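Local coordinates for protein subtilisin-like serine protease (Fervidobacterium pennivorans, PDB 1R6V) that cleaves keratin into peptides as a subtilisin-like serine endopeptidase, letting the bacterium grow on native feathers, at residues G22-D26 against G27-E31; G252-W255 against A256-G260; Y275-K278 against E279-Y283. The protein carries 1 engineered substitution. All coordinates share one frame; numbering follows the deposited sequence.

Contact 1: residues G22-D26 against G27-E31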
loop_
_atom_site.group_PDB
_atom_site.type_symbol
_atom_site.label_atom_id
_atom_site.label_comp_id
_atom_site.label_asym_id
_atom_site.label_seq_id
_atom_site.Cartn_x
_atom_site.Cartn_y
_atom_site.Cartn_z
ATOM N N GLY A 22 -8.238 -7.666 5.402
ATOM C CA GLY A 22 -6.907 -7.675 4.823
ATOM C C GLY A 22 -6.367 -9.095 4.786
ATOM O O GLY A 22 -6.547 -9.865 5.733
ATOM N N GLU A 23 -5.689 -9.451 3.700
ATOM C CA GLU A 23 -5.150 -10.797 3.560
ATOM C C GLU A 23 -4.160 -11.131 4.660
ATOM O O GLU A 23 -3.294 -10.324 4.994
ATOM C CB GLU A 23 -4.470 -10.963 2.195
ATOM C CG GLU A 23 -3.851 -12.350 2.003
ATOM C CD GLU A 23 -3.256 -12.564 0.619
ATOM O OE1 GLU A 23 -2.713 -13.663 0.378
ATOM O OE2 GLU A 23 -3.329 -11.644 -0.211
ATOM N N LEU A 24 -4.303 -12.329 5.220
ATOM C CA LEU A 24 -3.439 -12.814 6.287
ATOM C C LEU A 24 -2.410 -13.790 5.726
ATOM O O LEU A 24 -2.773 -14.814 5.145
ATOM C CB LEU A 24 -4.287 -13.503 7.358
ATOM C CG LEU A 24 -4.636 -12.719 8.631
ATOM C CD1 LEU A 24 -4.952 -11.284 8.325
ATOM C CD2 LEU A 24 -5.781 -13.411 9.356
ATOM N N ARG A 25 -1.135 -13.461 5.909
ATOM C CA ARG A 25 -0.017 -14.269 5.426
ATOM C C ARG A 25 0.929 -14.545 6.591
ATOM O O ARG A 25 1.410 -13.611 7.224
ATOM C CB ARG A 25 0.734 -13.488 4.352
ATOM C CG ARG A 25 1.772 -14.273 3.599
ATOM C CD ARG A 25 1.094 -15.091 2.529
ATOM N NE ARG A 25 1.830 -15.030 1.273
ATOM C CZ ARG A 25 1.270 -14.794 0.093
ATOM N NH1 ARG A 25 -0.040 -14.590 0.005
ATOM N NH2 ARG A 25 2.020 -14.768 -0.999
ATOM N N ASP A 26 1.210 -15.814 6.883
ATOM C CA ASP A 26 2.107 -16.120 7.996
ATOM C C ASP A 26 3.418 -15.347 7.923
ATOM O O ASP A 26 4.026 -15.233 6.859
ATOM C CB ASP A 26 2.403 -17.622 8.054
ATOM C CG ASP A 26 1.179 -18.433 8.402
ATOM O OD1 ASP A 26 0.557 -18.130 9.444
ATOM O OD2 ASP A 26 0.839 -19.365 7.637
ATOM N N GLY A 27 3.837 -14.807 9.064
ATOM C CA GLY A 27 5.076 -14.056 9.129
ATOM C C GLY A 27 5.059 -12.705 8.437
ATOM O O GLY A 27 6.053 -11.985 8.470
ATOM N N GLU A 28 3.939 -12.351 7.817
ATOM C CA GLU A 28 3.862 -11.071 7.119
ATOM C C GLU A 28 3.114 -9.973 7.856
ATOM O O GLU A 28 2.920 -8.895 7.304
ATOM C CB GLU A 28 3.238 -11.253 5.735
ATOM C CG GLU A 28 4.174 -11.841 4.693
ATOM C CD GLU A 28 5.434 -11.005 4.479
ATOM O OE1 GLU A 28 5.427 -9.786 4.779
ATOM O OE2 GLU A 28 6.435 -11.568 3.991
ATOM N N TYR A 29 2.681 -10.227 9.088
ATOM C CA TYR A 29 1.968 -9.193 9.818
ATOM C C TYR A 29 2.175 -9.233 11.324
ATOM O O TYR A 29 2.531 -10.270 11.897
ATOM C CB TYR A 29 0.471 -9.236 9.463
ATOM C CG TYR A 29 -0.263 -10.497 9.880
ATOM C CD1 TYR A 29 -0.871 -10.584 11.131
ATOM C CD2 TYR A 29 -0.342 -11.600 9.027
ATOM C CE1 TYR A 29 -1.543 -11.737 11.532
ATOM C CE2 TYR A 29 -1.015 -12.765 9.417
ATOM C CZ TYR A 29 -1.613 -12.822 10.681
ATOM O OH TYR A 29 -2.261 -13.970 11.102
ATOM N N THR A 30 1.971 -8.088 11.962
ATOM C CA THR A 30 2.128 -7.969 13.402
ATOM C C THR A 30 0.906 -8.549 14.092
ATOM O O THR A 30 -0.220 -8.221 13.752
ATOM C CB THR A 30 2.287 -6.503 13.807
ATOM O OG1 THR A 30 3.449 -5.970 13.159
ATOM C CG2 THR A 30 2.439 -6.369 15.326
ATOM N N GLU A 31 1.137 -9.415 15.069
ATOM C CA GLU A 31 0.033 -10.037 15.780
ATOM C C GLU A 31 -0.573 -9.130 16.855
ATOM O O GLU A 31 0.054 -8.155 17.292
ATOM C CB GLU A 31 0.527 -11.341 16.422
ATOM C CG GLU A 31 -0.571 -12.201 17.018
ATOM C CD GLU A 31 -1.578 -12.653 15.976
ATOM O OE1 GLU A 31 -1.321 -13.653 15.265
ATOM O OE2 GLU A 31 -2.625 -11.996 15.870
HETATM O O HOH W 1 -1.867 -16.005 9.252
#
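Tyr29 lays its ring against the side chain of Leu24, whose CB and CG make the close approaches. Leu24 CD1 sits farther off over one face of the ring, 4.3 Å above its plane and displaced toward the rim, while Leu24 CG is 3.7 Å from Tyr29 CZ near the phenol end. The ring is sent this way by its first torsion: CG lies between the backbone N and the carbonyl carbon (chi1 65°), which folds the side chain back over the preceding residues. On the way it passes the carbonyl of Arg25, whose O is 3.2 Å from Tyr29 CD2 and approaches the ring obliquely. That same oxygen accepts the hydrogen bond from Glu28 N, at 2.9 Å and an N-H...O angle of 155°, which closes a type II beta turn from Arg25 to Glu28. Gly27 occupies the third position of the turn with positive phi (71°), the backbone region that favours glycine. Beside the turn, Arg25 and Glu28 run side by side in the same direction and touch through their aliphatic parts, CG to CG at 3.6 Å. Their charged ends do not meet; the guanidinium instead turns an edge to Glu23, with Arg25 NH1 2.9 Å from Glu23 OE1 in a salt bridge. Both stems also pack on Trp271 of the catalytic domain. A water links Tyr29 OH to Asp26 OD1: it lies at the edge of the tyrosine ring, 2.8 Å from Tyr29 OH, and donates to Asp26 OD1. The turn belongs to the propeptide, just ahead of strand 33-38, and Leu24 and Tyr29 both reach Val74 at the start of helix 74-81.

Contact 2: residues G252-W255 against A256-G260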
loop_
_atom_site.group_PDB
_atom_site.type_symbol
_atom_site.label_atom_id
_atom_site.label_comp_id
_atom_site.label_asym_id
_atom_site.label_seq_id
_atom_site.Cartn_x
_atom_site.Cartn_y
_atom_site.Cartn_z
ATOM N N GLY A 252 2.040 9.428 11.437
ATOM C CA GLY A 252 3.175 10.305 11.164
ATOM C C GLY A 252 3.066 11.023 9.823
ATOM O O GLY A 252 3.449 12.192 9.700
ATOM N N ILE A 253 2.548 10.326 8.813
ATOM C CA ILE A 253 2.385 10.916 7.480
ATOM C C ILE A 253 1.307 11.984 7.530
ATOM O O ILE A 253 1.450 13.063 6.949
ATOM C CB ILE A 253 2.006 9.842 6.438
ATOM C CG1 ILE A 253 3.255 9.016 6.099
ATOM C CG2 ILE A 253 1.420 10.483 5.161
ATOM C CD1 ILE A 253 2.946 7.764 5.270
ATOM N N ILE A 254 0.235 11.687 8.251
ATOM C CA ILE A 254 -0.845 12.670 8.390
ATOM C C ILE A 254 -0.330 13.905 9.153
ATOM O O ILE A 254 -0.607 15.052 8.785
ATOM C CB ILE A 254 -2.061 12.065 9.140
ATOM C CG1 ILE A 254 -2.982 11.294 8.178
ATOM C CG2 ILE A 254 -2.918 13.209 9.718
ATOM C CD1 ILE A 254 -2.331 10.234 7.307
ATOM N N TRP A 255 0.414 13.671 10.230
ATOM C CA TRP A 255 0.968 14.760 11.021
ATOM C C TRP A 255 1.866 15.638 10.142
ATOM O O TRP A 255 1.758 16.866 10.144
ATOM C CB TRP A 255 1.805 14.190 12.170
ATOM C CG TRP A 255 2.187 15.175 13.225
ATOM C CD1 TRP A 255 1.513 15.442 14.393
ATOM C CD2 TRP A 255 3.359 16.005 13.239
ATOM N NE1 TRP A 255 2.203 16.385 15.130
ATOM C CE2 TRP A 255 3.335 16.746 14.445
ATOM C CE3 TRP A 255 4.427 16.198 12.346
ATOM C CZ2 TRP A 255 4.344 17.665 14.780
ATOM C CZ3 TRP A 255 5.433 17.116 12.682
ATOM C CH2 TRP A 255 5.380 17.834 13.886
ATOM N N ALA A 256 2.754 15.004 9.381
ATOM C CA ALA A 256 3.673 15.753 8.523
ATOM C C ALA A 256 2.932 16.590 7.485
ATOM O O ALA A 256 3.309 17.734 7.199
ATOM C CB ALA A 256 4.633 14.791 7.819
ATOM N N THR A 257 1.901 16.001 6.898
ATOM C CA THR A 257 1.094 16.701 5.902
ATOM C C THR A 257 0.391 17.897 6.540
ATOM O O THR A 257 0.401 19.012 6.005
ATOM C CB THR A 257 0.018 15.769 5.320
ATOM O OG1 THR A 257 0.656 14.668 4.655
ATOM C CG2 THR A 257 -0.879 16.522 4.320
ATOM N N ASP A 258 -0.226 17.646 7.685
ATOM C CA ASP A 258 -0.956 18.683 8.404
ATOM C C ASP A 258 -0.053 19.800 8.892
ATOM O O ASP A 258 -0.509 20.929 9.075
ATOM C CB ASP A 258 -1.694 18.098 9.609
ATOM C CG ASP A 258 -2.899 17.274 9.219
ATOM O OD1 ASP A 258 -3.288 17.274 8.030
ATOM O OD2 ASP A 258 -3.465 16.620 10.116
ATOM N N HIS A 259 1.222 19.488 9.116
ATOM C CA HIS A 259 2.167 20.471 9.601
ATOM C C HIS A 259 3.044 21.085 8.525
ATOM O O HIS A 259 4.101 21.638 8.823
ATOM C CB HIS A 259 3.019 19.868 10.724
ATOM C CG HIS A 259 2.266 19.698 12.005
ATOM N ND1 HIS A 259 2.454 20.528 13.091
ATOM C CD2 HIS A 259 1.243 18.874 12.336
ATOM C CE1 HIS A 259 1.573 20.229 14.029
ATOM N NE2 HIS A 259 0.825 19.229 13.597
ATOM N N GLY A 260 2.616 20.964 7.272
ATOM C CA GLY A 260 3.343 21.623 6.207
ATOM C C GLY A 260 4.397 20.964 5.345
ATOM O O GLY A 260 4.947 21.656 4.481
#
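Trp255 and His259, one helical turn apart, form a face-to-face stack at the C-terminal end of helix 246-258, where a Schellman motif with Gly260 as its C-prime residue ends the helix. The six-membered ring of Trp255 and the imidazole have centroids 3.9 Å apart and planes only 9° from parallel. His259 NE2 comes to 3.6 Å from Trp255 CE2, close to the fusion bond of the indole. With CG anti to the backbone N (chi1 -167°), Trp255 swings its indole out beneath the imidazole, and it also stacks with Tyr180 and rests on Met227 and Ile229 of strand 225-230. The backbone sets the spacing, since His259 N donates to Trp255 O, the bond bent to 134° as His259 leaves helical angles.

On another side of the helix, Asp258 lies alongside Ile254, its OD2 3.5 Å from Ile254 CG2, while OD1 is taken by Tyr283 OH of the neighbouring helix 275-286. Ile253 and Thr257 pack on Met264 of strand 263-269 in the subtilase core, and they also touch Phe281 and Tyr283 of helix 275-286, respectively. The carbonyl of Ile253 carries two bonds from one residue: Thr257 N at 3.0 Å and Thr257 OG1 at 2.9 Å reach its oxygen from opposite faces of the carbonyl plane.

Contact 3: residues Y275-K278 against E279-Y283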
loop_
_atom_site.group_PDB
_atom_site.type_symbol
_atom_site.label_atom_id
_atom_site.label_comp_id
_atom_site.label_asym_id
_atom_site.label_seq_id
_atom_site.Cartn_x
_atom_site.Cartn_y
_atom_site.Cartn_z
ATOM N N TYR A 275 -4.566 -1.020 3.057
ATOM C CA TYR A 275 -5.533 -0.004 2.658
ATOM C C TYR A 275 -5.307 1.259 3.457
ATOM O O TYR A 275 -5.560 2.378 2.985
ATOM C CB TYR A 275 -6.956 -0.496 2.856
ATOM C CG TYR A 275 -7.378 -1.438 1.756
ATOM C CD1 TYR A 275 -7.088 -2.795 1.828
ATOM C CD2 TYR A 275 -8.053 -0.961 0.628
ATOM C CE1 TYR A 275 -7.467 -3.662 0.806
ATOM C CE2 TYR A 275 -8.434 -1.823 -0.400
ATOM C CZ TYR A 275 -8.137 -3.171 -0.293
ATOM O OH TYR A 275 -8.555 -4.039 -1.273
ATOM N N THR A 276 -4.849 1.083 4.690
ATOM C CA THR A 276 -4.560 2.218 5.547
ATOM C C THR A 276 -3.399 3.033 4.998
ATOM O O THR A 276 -3.473 4.265 4.923
ATOM C CB THR A 276 -4.214 1.753 6.972
ATOM O OG1 THR A 276 -5.368 1.134 7.536
ATOM C CG2 THR A 276 -3.807 2.946 7.870
ATOM N N MET A 277 -2.323 2.355 4.606
ATOM C CA MET A 277 -1.176 3.083 4.072
ATOM C C MET A 277 -1.516 3.764 2.741
ATOM O O MET A 277 -1.006 4.852 2.446
ATOM C CB MET A 277 0.026 2.151 3.889
ATOM C CG MET A 277 1.352 2.921 3.713
ATOM S SD MET A 277 1.851 3.974 5.156
ATOM C CE MET A 277 1.941 2.563 6.509
ATOM N N LYS A 278 -2.378 3.124 1.953
ATOM C CA LYS A 278 -2.816 3.661 0.658
ATOM C C LYS A 278 -3.519 4.976 0.963
ATOM O O LYS A 278 -3.260 6.014 0.346
ATOM C CB LYS A 278 -3.811 2.694 -0.006
ATOM C CG LYS A 278 -4.386 3.140 -1.364
ATOM C CD LYS A 278 -3.404 2.867 -2.481
ATOM C CE LYS A 278 -4.061 2.956 -3.857
ATOM N NZ LYS A 278 -4.478 4.344 -4.239
ATOM N N GLU A 279 -4.408 4.921 1.949
ATOM C CA GLU A 279 -5.158 6.117 2.337
ATOM C C GLU A 279 -4.253 7.242 2.814
ATOM O O GLU A 279 -4.480 8.413 2.515
ATOM C CB GLU A 279 -6.160 5.797 3.451
ATOM C CG GLU A 279 -7.410 5.104 3.015
ATOM C CD GLU A 279 -8.237 5.935 2.040
ATOM O OE1 GLU A 279 -8.757 7.007 2.407
ATOM O OE2 GLU A 279 -8.367 5.500 0.899
ATOM N N ALA A 280 -3.217 6.896 3.571
ATOM C CA ALA A 280 -2.301 7.904 4.075
ATOM C C ALA A 280 -1.490 8.540 2.936
ATOM O O ALA A 280 -1.287 9.757 2.905
ATOM C CB ALA A 280 -1.372 7.280 5.094
ATOM N N PHE A 281 -0.996 7.709 2.028
ATOM C CA PHE A 281 -0.244 8.233 0.903
ATOM C C PHE A 281 -1.118 9.096 0.020
ATOM O O PHE A 281 -0.677 10.151 -0.448
ATOM C CB PHE A 281 0.373 7.099 0.084
ATOM C CG PHE A 281 1.785 6.806 0.467
ATOM C CD1 PHE A 281 2.091 6.293 1.727
ATOM C CD2 PHE A 281 2.821 7.105 -0.408
ATOM C CE1 PHE A 281 3.434 6.088 2.123
ATOM C CE2 PHE A 281 4.168 6.905 -0.030
ATOM C CZ PHE A 281 4.470 6.399 1.234
ATOM N N ASP A 282 -2.359 8.667 -0.192
ATOM C CA ASP A 282 -3.284 9.426 -1.032
ATOM C C ASP A 282 -3.689 10.735 -0.346
ATOM O O ASP A 282 -3.926 11.744 -1.007
ATOM C CB ASP A 282 -4.510 8.565 -1.376
ATOM C CG ASP A 282 -4.172 7.404 -2.318
ATOM O OD1 ASP A 282 -3.016 7.359 -2.816
ATOM O OD2 ASP A 282 -5.057 6.548 -2.559
ATOM N N TYR A 283 -3.776 10.709 0.987
ATOM C CA TYR A 283 -4.100 11.905 1.769
ATOM C C TYR A 283 -2.997 12.942 1.554
ATOM O O TYR A 283 -3.245 14.120 1.295
ATOM C CB TYR A 283 -4.137 11.562 3.256
ATOM C CG TYR A 283 -4.410 12.721 4.196
ATOM C CD1 TYR A 283 -5.717 13.086 4.516
ATOM C CD2 TYR A 283 -3.361 13.400 4.828
ATOM C CE1 TYR A 283 -5.972 14.090 5.453
ATOM C CE2 TYR A 283 -3.603 14.402 5.761
ATOM C CZ TYR A 283 -4.912 14.741 6.070
ATOM O OH TYR A 283 -5.175 15.725 6.991
HETATM O O HOH W 2 -1.696 5.530 -4.418
#
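Lys278 leans along helix 275-286 to Asp282, one turn on. From CB, the chain runs to CG, set anti to the backbone N (chi1 179°) and already 3.7 Å from Asp282 OD2. A bend at chi2 keeps the next two carbons near the same oxygen, Lys278 CD at 4.0 Å and CE at 3.9 Å from Asp282 OD2. A second bend, at chi4, brings NZ in to 2.8 Å from Asp282 OD2, in a salt bridge that uses the syn lone pair of OD2. A water closes a small ring beside it, accepting from Lys278 NZ and donating to Asp282 OD1, its oxygen 2.8 Å from OD1. NZ has a further partner in the carbonyl of Arg489, and both side chains pack on Pro491 of the sandwich strand 487-494.

On the helix side facing helix 246-258, Met277 SD stands at the edge of the Phe281 ring, 5.2 Å from its centroid, a Met-aromatic contact. The helix is the crossover of the beta-alpha-beta unit 263-269, 275-286, 290-294. Three acceptors, OD2, the water and Arg489 O, can occupy the buried ammonium's hydrogens, while the carboxylate offsets its charge and probably favours the ionised pair.

Overall arrangement
From the N terminus, contact 1 comes first, closing a tight turn in the propeptide ahead of strand 33-38. Contacts 2 and 3 follow far along the chain, each linking side chains one turn apart on its own helix; the three run in series, and none nests within or crosses another. Contact 2 ends helix 246-258, the chain passes through strand 263-269, and contact 3 opens helix 275-286. These two helices touch: besides the Tyr283-Asp258 bond, Ile253 CG2 packs on the carbonyl oxygen of Ala280 and Thr257 CG2 on the Tyr283 ring. Contact 1 lies about 6 Å from contact 3 at the nearest atoms. Helix 275-286 also meets propeptide Glu93, so it joins propeptide, catalytic and sandwich domains.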